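Local coordinates for inositol-1,4,5-trisphosphate 5-phosphatase 1 (Schizosaccharomyces pombe, PDB 1I9Z), which removes the 5-phosphate from soluble and lipid inositol phosphates, including phosphatidylinositol 4,5-bisphosphate, through its catalytic domain, which is the part in this model, at residues A39-E44 against V88-N93; I57-F62 against L115-K120; S251-T256 against L291-Y296. All blocks are in the same frame, centred on the assembly; numbering follows the deposited sequence.

Contact 1 of 3, residues A39-E44 against V88-N93; sequences ATTKLE and VKRLLN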
loop_
_atom_site.group_PDB
_atom_site.type_symbol
_atom_site.label_atom_id
_atom_site.label_comp_id
_atom_site.label_asym_id
_atom_site.label_seq_id
_atom_site.Cartn_x
_atom_site.Cartn_y
_atom_site.Cartn_z
ATOM N N ALA A 39 15.097 2.461 16.166
ATOM C CA ALA A 39 15.080 3.371 15.046
ATOM C C ALA A 39 16.502 3.642 14.608
ATOM O O ALA A 39 17.395 3.763 15.452
ATOM C CB ALA A 39 14.437 4.682 15.469
ATOM N N THR A 40 16.729 3.774 13.304
ATOM C CA THR A 40 18.096 4.050 12.810
ATOM C C THR A 40 17.944 4.631 11.425
ATOM O O THR A 40 16.948 4.343 10.755
ATOM C CB THR A 40 18.941 2.728 12.743
ATOM O OG1 THR A 40 20.211 2.989 12.087
ATOM C CG2 THR A 40 18.180 1.617 11.958
ATOM N N THR A 41 18.910 5.446 10.972
ATOM C CA THR A 41 18.850 6.000 9.632
ATOM C C THR A 41 19.590 5.046 8.709
ATOM O O THR A 41 19.690 5.300 7.529
ATOM C CB THR A 41 19.597 7.349 9.536
ATOM O OG1 THR A 41 20.925 7.152 10.048
ATOM C CG2 THR A 41 18.922 8.401 10.416
ATOM N N LYS A 42 20.102 3.952 9.229
ATOM C CA LYS A 42 20.860 3.043 8.359
ATOM C C LYS A 42 19.880 2.109 7.628
ATOM O O LYS A 42 19.883 0.904 7.854
ATOM C CB LYS A 42 21.857 2.199 9.165
ATOM C CG LYS A 42 22.883 3.023 9.954
ATOM C CD LYS A 42 23.957 3.514 9.048
ATOM C CE LYS A 42 23.557 4.778 8.322
ATOM N NZ LYS A 42 24.787 5.493 7.773
ATOM N N LEU A 43 19.142 2.699 6.695
ATOM C CA LEU A 43 18.126 1.982 5.895
ATOM C C LEU A 43 18.312 2.185 4.418
ATOM O O LEU A 43 17.392 1.968 3.614
ATOM C CB LEU A 43 16.755 2.562 6.268
ATOM C CG LEU A 43 16.416 2.708 7.760
ATOM C CD1 LEU A 43 15.089 3.481 7.929
ATOM C CD2 LEU A 43 16.269 1.298 8.393
ATOM N N GLU A 44 19.485 2.666 3.999
ATOM C CA GLU A 44 19.668 2.984 2.572
ATOM C C GLU A 44 19.278 1.862 1.592
ATOM O O GLU A 44 18.711 2.126 0.529
ATOM C CB GLU A 44 21.154 3.374 2.322
ATOM C CG GLU A 44 21.811 4.241 3.462
ATOM C CD GLU A 44 21.931 3.604 4.909
ATOM O OE1 GLU A 44 22.367 2.420 5.160
ATOM O OE2 GLU A 44 21.589 4.382 5.842
ATOM N N VAL A 88 13.436 8.426 8.910
ATOM C CA VAL A 88 13.095 8.388 7.502
ATOM C C VAL A 88 13.205 9.767 6.860
ATOM O O VAL A 88 13.776 9.934 5.747
ATOM C CB VAL A 88 11.645 7.818 7.332
ATOM C CG1 VAL A 88 11.228 7.887 5.876
ATOM C CG2 VAL A 88 11.601 6.397 7.863
ATOM N N LYS A 89 12.689 10.784 7.548
ATOM C CA LYS A 89 12.747 12.129 7.012
ATOM C C LYS A 89 14.214 12.548 6.793
ATOM O O LYS A 89 14.540 13.149 5.778
ATOM C CB LYS A 89 12.073 13.102 8.001
ATOM C CG LYS A 89 11.859 14.564 7.517
ATOM C CD LYS A 89 11.210 15.476 8.658
ATOM C CE LYS A 89 9.670 15.128 8.977
ATOM N NZ LYS A 89 9.277 13.816 9.730
ATOM N N ARG A 90 15.084 12.240 7.747
ATOM C CA ARG A 90 16.519 12.662 7.596
ATOM C C ARG A 90 17.116 11.966 6.373
ATOM O O ARG A 90 17.857 12.536 5.569
ATOM C CB ARG A 90 17.343 12.274 8.814
ATOM C CG ARG A 90 17.913 13.468 9.562
ATOM C CD ARG A 90 18.623 13.058 10.862
ATOM N NE ARG A 90 17.663 12.470 11.799
ATOM C CZ ARG A 90 17.973 11.580 12.745
ATOM N NH1 ARG A 90 19.232 11.168 12.883
ATOM N NH2 ARG A 90 17.035 11.091 13.542
ATOM N N LEU A 91 16.788 10.709 6.239
ATOM C CA LEU A 91 17.309 9.943 5.127
ATOM C C LEU A 91 16.797 10.444 3.771
ATOM O O LEU A 91 17.590 10.638 2.810
ATOM C CB LEU A 91 16.966 8.473 5.435
ATOM C CG LEU A 91 17.609 7.276 4.772
ATOM C CD1 LEU A 91 19.165 7.231 4.909
ATOM C CD2 LEU A 91 16.974 6.078 5.483
ATOM N N LEU A 92 15.493 10.721 3.655
ATOM C CA LEU A 92 14.954 11.241 2.399
ATOM C C LEU A 92 15.537 12.642 2.035
ATOM O O LEU A 92 15.804 12.942 0.864
ATOM C CB LEU A 92 13.429 11.375 2.494
ATOM C CG LEU A 92 12.670 10.070 2.578
ATOM C CD1 LEU A 92 11.158 10.348 2.658
ATOM C CD2 LEU A 92 13.021 9.244 1.323
ATOM N N ASN A 93 15.704 13.496 3.038
ATOM C CA ASN A 93 16.202 14.822 2.757
ATOM C C ASN A 93 17.687 14.833 2.476
ATOM O O ASN A 93 18.181 15.706 1.723
ATOM C CB ASN A 93 15.800 15.754 3.890
ATOM C CG ASN A 93 14.321 16.124 3.813
ATOM O OD1 ASN A 93 13.851 16.643 2.800
ATOM N ND2 ASN A 93 13.594 15.855 4.872
#

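Contact 2 of 3, residues I57-F62 against L115-K120; sequences IYVVGF and LMIFCK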
loop_
_atom_site.group_PDB
_atom_site.type_symbol
_atom_site.label_atom_id
_atom_site.label_comp_id
_atom_site.label_asym_id
_atom_site.label_seq_id
_atom_site.Cartn_x
_atom_site.Cartn_y
_atom_site.Cartn_z
ATOM N N ILE A 57 6.256 10.113 -3.829
ATOM C CA ILE A 57 5.580 9.808 -2.576
ATOM C C ILE A 57 6.189 8.536 -2.017
ATOM O O ILE A 57 6.327 7.573 -2.762
ATOM C CB ILE A 57 4.060 9.571 -2.832
ATOM C CG1 ILE A 57 3.477 10.805 -3.523
ATOM C CG2 ILE A 57 3.304 9.312 -1.512
ATOM C CD1 ILE A 57 1.996 10.682 -3.898
ATOM N N TYR A 58 6.603 8.591 -0.736
ATOM C CA TYR A 58 7.067 7.419 -0.021
ATOM C C TYR A 58 6.007 7.024 1.023
ATOM O O TYR A 58 5.610 7.857 1.895
ATOM C CB TYR A 58 8.383 7.658 0.713
ATOM C CG TYR A 58 9.548 7.651 -0.189
ATOM C CD1 TYR A 58 9.839 8.771 -0.941
ATOM C CD2 TYR A 58 10.348 6.494 -0.339
ATOM C CE1 TYR A 58 10.878 8.773 -1.861
ATOM C CE2 TYR A 58 11.445 6.493 -1.269
ATOM C CZ TYR A 58 11.665 7.646 -2.029
ATOM O OH TYR A 58 12.616 7.702 -3.016
ATOM N N VAL A 59 5.551 5.760 0.955
ATOM C CA VAL A 59 4.535 5.283 1.898
ATOM C C VAL A 59 5.241 4.186 2.677
ATOM O O VAL A 59 5.623 3.155 2.139
ATOM C CB VAL A 59 3.246 4.739 1.124
ATOM C CG1 VAL A 59 2.241 4.099 2.170
ATOM C CG2 VAL A 59 2.587 5.912 0.332
ATOM N N VAL A 60 5.448 4.415 3.976
ATOM C CA VAL A 60 6.162 3.483 4.827
ATOM C C VAL A 60 5.300 2.942 5.960
ATOM O O VAL A 60 4.737 3.714 6.753
ATOM C CB VAL A 60 7.403 4.190 5.459
ATOM C CG1 VAL A 60 8.293 3.164 6.217
ATOM C CG2 VAL A 60 8.221 4.945 4.340
ATOM N N GLY A 61 5.214 1.614 6.036
ATOM C CA GLY A 61 4.466 0.967 7.071
ATOM C C GLY A 61 5.369 0.091 7.910
ATOM O O GLY A 61 6.199 -0.710 7.387
ATOM N N PHE A 62 5.236 0.246 9.226
ATOM C CA PHE A 62 5.990 -0.548 10.185
ATOM C C PHE A 62 5.067 -1.407 11.015
ATOM O O PHE A 62 3.883 -0.996 11.281
ATOM C CB PHE A 62 6.763 0.361 11.210
ATOM C CG PHE A 62 7.858 1.151 10.584
ATOM C CD1 PHE A 62 7.720 2.507 10.394
ATOM C CD2 PHE A 62 9.046 0.531 10.203
ATOM C CE1 PHE A 62 8.806 3.275 9.814
ATOM C CE2 PHE A 62 10.139 1.289 9.614
ATOM C CZ PHE A 62 10.000 2.654 9.436
ATOM N N LEU A 115 1.846 3.876 10.022
ATOM C CA LEU A 115 1.889 4.229 8.601
ATOM C C LEU A 115 2.308 5.692 8.534
ATOM O O LEU A 115 1.779 6.539 9.261
ATOM C CB LEU A 115 0.464 4.086 7.949
ATOM C CG LEU A 115 0.435 4.350 6.437
ATOM C CD1 LEU A 115 1.271 3.208 5.685
ATOM C CD2 LEU A 115 -1.080 4.389 5.956
ATOM N N MET A 116 3.294 5.995 7.708
ATOM C CA MET A 116 3.683 7.382 7.583
ATOM C C MET A 116 3.902 7.650 6.109
ATOM O O MET A 116 4.484 6.797 5.368
ATOM C CB MET A 116 4.962 7.662 8.407
ATOM C CG MET A 116 6.089 6.737 8.056
ATOM S SD MET A 116 7.519 6.894 9.288
ATOM C CE MET A 116 6.930 6.189 10.674
ATOM N N ILE A 117 3.448 8.825 5.662
ATOM C CA ILE A 117 3.538 9.150 4.244
ATOM C C ILE A 117 4.308 10.472 4.048
ATOM O O ILE A 117 4.019 11.478 4.734
ATOM C CB ILE A 117 2.096 9.245 3.651
ATOM C CG1 ILE A 117 1.408 7.850 3.710
ATOM C CG2 ILE A 117 2.205 9.732 2.132
ATOM C CD1 ILE A 117 0.032 7.818 2.996
ATOM N N PHE A 118 5.345 10.415 3.195
ATOM C CA PHE A 118 6.154 11.584 2.862
ATOM C C PHE A 118 6.008 11.927 1.381
ATOM O O PHE A 118 5.831 11.026 0.550
ATOM C CB PHE A 118 7.619 11.309 3.137
ATOM C CG PHE A 118 7.916 10.988 4.562
ATOM C CD1 PHE A 118 7.799 9.680 5.041
ATOM C CD2 PHE A 118 8.348 11.995 5.426
ATOM C CE1 PHE A 118 8.112 9.399 6.370
ATOM C CE2 PHE A 118 8.662 11.695 6.757
ATOM C CZ PHE A 118 8.536 10.410 7.203
ATOM N N CYS A 119 6.059 13.196 1.008
ATOM C CA CYS A 119 6.012 13.519 -0.432
ATOM C C CYS A 119 6.985 14.655 -0.674
ATOM O O CYS A 119 7.446 15.328 0.290
ATOM C CB CYS A 119 4.608 13.947 -0.876
ATOM S SG CYS A 119 3.915 15.342 0.053
ATOM N N LYS A 120 7.318 14.853 -1.946
ATOM C CA LYS A 120 8.188 15.970 -2.293
ATOM C C LYS A 120 7.405 17.244 -1.928
ATOM O O LYS A 120 6.176 17.280 -2.064
ATOM C CB LYS A 120 8.445 15.963 -3.782
ATOM C CG LYS A 120 9.377 14.881 -4.242
ATOM C CD LYS A 120 9.338 14.832 -5.801
ATOM C CE LYS A 120 10.434 13.937 -6.404
ATOM N NZ LYS A 120 10.228 13.931 -7.933
#

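Contact 3 of 3, residues S251-T256 against L291-Y296; sequences SELPIT and LVPHSY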
loop_
_atom_site.group_PDB
_atom_site.type_symbol
_atom_site.label_atom_id
_atom_site.label_comp_id
_atom_site.label_asym_id
_atom_site.label_seq_id
_atom_site.Cartn_x
_atom_site.Cartn_y
_atom_site.Cartn_z
ATOM N N SER A 251 -4.194 -7.335 -6.706
ATOM C CA SER A 251 -3.184 -8.101 -7.402
ATOM C C SER A 251 -1.888 -8.052 -6.635
ATOM O O SER A 251 -1.693 -7.149 -5.810
ATOM C CB SER A 251 -2.942 -7.526 -8.814
ATOM O OG SER A 251 -4.146 -7.674 -9.602
ATOM N N GLU A 252 -1.041 -9.060 -6.879
ATOM C CA GLU A 252 0.292 -9.098 -6.293
ATOM C C GLU A 252 1.220 -9.413 -7.441
ATOM O O GLU A 252 0.849 -10.242 -8.313
ATOM C CB GLU A 252 0.412 -10.198 -5.231
ATOM C CG GLU A 252 1.764 -10.171 -4.511
ATOM C CD GLU A 252 1.896 -11.244 -3.467
ATOM O OE1 GLU A 252 1.370 -12.380 -3.661
ATOM O OE2 GLU A 252 2.581 -10.997 -2.454
ATOM N N LEU A 253 2.368 -8.734 -7.512
ATOM C CA LEU A 253 3.337 -9.080 -8.535
ATOM C C LEU A 253 3.884 -10.436 -8.126
ATOM O O LEU A 253 3.802 -10.839 -6.975
ATOM C CB LEU A 253 4.521 -8.090 -8.542
ATOM C CG LEU A 253 4.668 -7.178 -9.750
ATOM C CD1 LEU A 253 3.350 -6.907 -10.340
ATOM C CD2 LEU A 253 5.520 -5.946 -9.438
ATOM N N PRO A 254 4.442 -11.183 -9.103
ATOM C CA PRO A 254 5.034 -12.493 -8.846
ATOM C C PRO A 254 6.172 -12.269 -7.828
ATOM O O PRO A 254 6.908 -11.270 -7.930
ATOM C CB PRO A 254 5.658 -12.892 -10.200
ATOM C CG PRO A 254 4.723 -12.253 -11.222
ATOM C CD PRO A 254 4.418 -10.857 -10.559
ATOM N N ILE A 255 6.311 -13.193 -6.875
ATOM C CA ILE A 255 7.356 -13.105 -5.856
ATOM C C ILE A 255 8.589 -13.830 -6.343
ATOM O O ILE A 255 8.521 -15.041 -6.676
ATOM C CB ILE A 255 6.856 -13.727 -4.522
ATOM C CG1 ILE A 255 5.729 -12.839 -3.966
ATOM C CG2 ILE A 255 8.000 -13.928 -3.520
ATOM C CD1 ILE A 255 5.010 -13.516 -2.814
ATOM N N THR A 256 9.684 -13.083 -6.442
ATOM C CA THR A 256 10.958 -13.643 -6.866
ATOM C C THR A 256 11.994 -13.600 -5.750
ATOM O O THR A 256 13.175 -13.934 -5.974
ATOM C CB THR A 256 11.506 -12.916 -8.102
ATOM O OG1 THR A 256 11.756 -11.533 -7.774
ATOM C CG2 THR A 256 10.457 -12.980 -9.268
ATOM N N LEU A 291 -2.900 0.965 -11.080
ATOM C CA LEU A 291 -1.528 1.381 -10.870
ATOM C C LEU A 291 -0.677 0.603 -11.852
ATOM O O LEU A 291 -1.079 -0.475 -12.271
ATOM C CB LEU A 291 -1.058 1.001 -9.445
ATOM C CG LEU A 291 -1.646 1.873 -8.349
ATOM C CD1 LEU A 291 -1.212 1.352 -6.938
ATOM C CD2 LEU A 291 -1.131 3.317 -8.599
ATOM N N VAL A 292 0.487 1.125 -12.213
ATOM C CA VAL A 292 1.411 0.360 -13.066
ATOM C C VAL A 292 2.528 -0.092 -12.122
ATOM O O VAL A 292 3.309 0.720 -11.653
ATOM C CB VAL A 292 2.003 1.236 -14.185
ATOM C CG1 VAL A 292 3.064 0.417 -14.976
ATOM C CG2 VAL A 292 0.856 1.712 -15.116
ATOM N N PRO A 293 2.598 -1.397 -11.807
ATOM C CA PRO A 293 3.625 -1.930 -10.909
ATOM C C PRO A 293 4.958 -2.143 -11.553
ATOM O O PRO A 293 5.059 -2.547 -12.737
ATOM C CB PRO A 293 3.007 -3.246 -10.424
ATOM C CG PRO A 293 2.269 -3.700 -11.698
ATOM C CD PRO A 293 1.599 -2.438 -12.151
ATOM N N HIS A 294 6.013 -1.853 -10.809
ATOM C CA HIS A 294 7.316 -2.054 -11.338
ATOM C C HIS A 294 8.090 -3.092 -10.559
ATOM O O HIS A 294 8.167 -4.252 -10.985
ATOM C CB HIS A 294 8.056 -0.717 -11.442
ATOM C CG HIS A 294 7.588 0.105 -12.607
ATOM N ND1 HIS A 294 6.527 0.984 -12.532
ATOM C CD2 HIS A 294 7.981 0.111 -13.905
ATOM C CE1 HIS A 294 6.286 1.497 -13.728
ATOM N NE2 HIS A 294 7.154 0.983 -14.580
ATOM N N SER A 295 8.615 -2.725 -9.407
ATOM C CA SER A 295 9.435 -3.643 -8.604
ATOM C C SER A 295 8.696 -4.188 -7.390
ATOM O O SER A 295 7.728 -3.578 -6.896
ATOM C CB SER A 295 10.700 -2.925 -8.102
ATOM O OG SER A 295 11.444 -2.443 -9.189
ATOM N N TYR A 296 9.151 -5.341 -6.913
ATOM C CA TYR A 296 8.575 -5.936 -5.687
ATOM C C TYR A 296 9.690 -6.783 -5.147
ATOM O O TYR A 296 9.956 -7.892 -5.672
ATOM C CB TYR A 296 7.358 -6.822 -6.036
ATOM C CG TYR A 296 6.621 -7.484 -4.873
ATOM C CD1 TYR A 296 5.924 -8.657 -5.062
ATOM C CD2 TYR A 296 6.523 -6.854 -3.596
ATOM C CE1 TYR A 296 5.095 -9.191 -4.055
ATOM C CE2 TYR A 296 5.736 -7.404 -2.573
ATOM C CZ TYR A 296 4.999 -8.561 -2.810
ATOM O OH TYR A 296 4.109 -9.037 -1.834
HETATM O O HOH W 1 9.282 -10.260 -6.800
#

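Contact 1 of 3, residues A39-E44 against V88-N93
Two acceptors crowd each other where L91 presses on the loop: the carbonyl O of T41 and OE2 of E44 lie 2.7 Å apart without a hydrogen bond between them. The closeness would tend to raise the proton affinity of the E44 carboxylate, though K42 NZ, in a long salt bridge to OE2, and the start of the helix probably work against it. L91 meets both oxygens with a methyl, its CD1 lying 3.3 Å from T41 O and 3.9 Å from E44 OE2. Its other branch turns to L43, with CD2 3.6 Å from L43 CB, and the two leucines cross at about a right angle. CG of L91 is anti to the backbone N (chi1 -163°), which sends the isobutyl group out from helix 78-94 onto the loop. In this DNase I-like fold, the loop joins strand 20-33 to the short helix 44-47, and L43 is that helix's N-cap residue. Local turns shape it: T40 OG1 accepts from K42 N at 3.0 Å in an ST turn, and K42 centres an inverse gamma turn closed by the weak bond from L43 N to T41 O. An alanine in place of L91 would lose both methyls and would probably loosen the packing on L43 and uncover the T41 carbonyl. R90 NH2 bonds back to S86 OG, and T41 CG2 sits over one guanidinium face, 3.7 Å from R90 NH1.

Contact 2 of 3, residues I57-F62 against L115-K120
Two neighbouring antiparallel strands of the six-stranded sheet in this DNase I-like domain make this contact. Their segment axes run 4.6 Å apart with N-to-C directions at 169°. Y58 with F118 and V60 with M116 are the hydrogen-bonded pairs, and each exchanges two N-H...O=C bonds. The straightest runs from V60 N to M116 O, 2.9 Å long with an angle of 173° at the hydrogen and nearly along the C=O axis. I57, V59 and G61 face C119, I117 and L115 as non-hydrogen-bonded pairs.

On one face the aliphatic branches lie alongside one another. I57 and I117 point the same way and meet through their CG2 methyls at 3.8 Å, while V59 CG1 lies 3.8 Å from L115 CD1, crossing obliquely. G61 brings no side chain, and L115 CD1 settles 4.1 Å from its CA. On the other face, M116 takes the crowded first torsion, with CG between the backbone N and the carbonyl carbon, and this lays CG 3.9 Å from V60 CB. A bend at chi3 then carries M116 CE to the rim of F62, 3.6 Å from F62 CE1. M116 SD lies in the plane of the F62 ring, at its edge, 5.2 Å from the ring centroid, a Met-aromatic contact.

Strand 20-33 bonds to the far side of 57-62, and strand 102-110 flanks 115-120. Helix 78-94 packs on M116 and F118, whereas strand 147-155 of the second sheet meets I57, L115 and I117.

Contact 3 of 3, residues S251-T256 against L291-Y296
Y296 turns the edge of its ring to E252 and to the carbonyl oxygens of L253 and P254. Its CG is anti to the backbone N (chi1 -178°), so the side chain leaves the strand and crosses E252 obliquely. E252 is equally stretched out, with CG anti to its backbone N and the chain extended beyond. The two therefore meet near their tips: Y296 OH donates to E252 OE2 at 2.6 Å, and OE2 accepts with its anti lone pair. OE2 lies in the ring plane at its edge, yet the carboxylate is rotated 48° out of that plane. CG of E252 also rests 3.5 Å from Y296 CE1.

The carbonyl of L253 comes up to the same rim, its O 3.6 Å from Y296 CE1, while L253 CB packs on CD1. I255 CG1 comes in obliquely, 3.7 Å from Y296 CE1. Both torsions of L253 lie away from staggered positions (chi1 -112°), and together they set its methyls against the strand: L253 CD1 reaches P293 CG at 3.6 Å and L253 CD2 comes to 3.5 Å from H294 O. A water joins the backbones, donating to P254 O and to Y296 O (2.7 Å) and accepting from T256 N.

Both ends of the hydroxyl-carboxylate pair are held again by strand 283-288: R284 forms a salt bridge with E252 OE2, and the I285 N-H bonds to Y296 OH. F257 packs edge-to-face with Y296. Strand 292-298 is outermost in the six-stranded sheet and is paired with 309-320, so this contact fastens the loop after helix 236-242 to the edge of that sheet, beside an end strand of the five-stranded one.

Overall arrangement
All three contacts belong to the catalytic 5-phosphatase domain. Contacts 1 and 2 have centres 12 Å apart and touch: V88, K89 and L92 of helix 78-94 pack on F118, and L92 also reaches Y58, so the helix ties the surface loop to the sheet. Their segments alternate along the chain. Contact 3 comes later, 18 Å from contact 2 and 25 Å from contact 1 between centres, touching neither. Contacts 2 and 3 share the six-stranded sheet, with strands 20-33 and 309-320 lying between strands 57-63 and 292-298. Chain parts distant in sequence are thus joined to different places on one sheet of the DNase I-like fold, directly in contacts 2 and 3 and through helix 78-94 in contact 1.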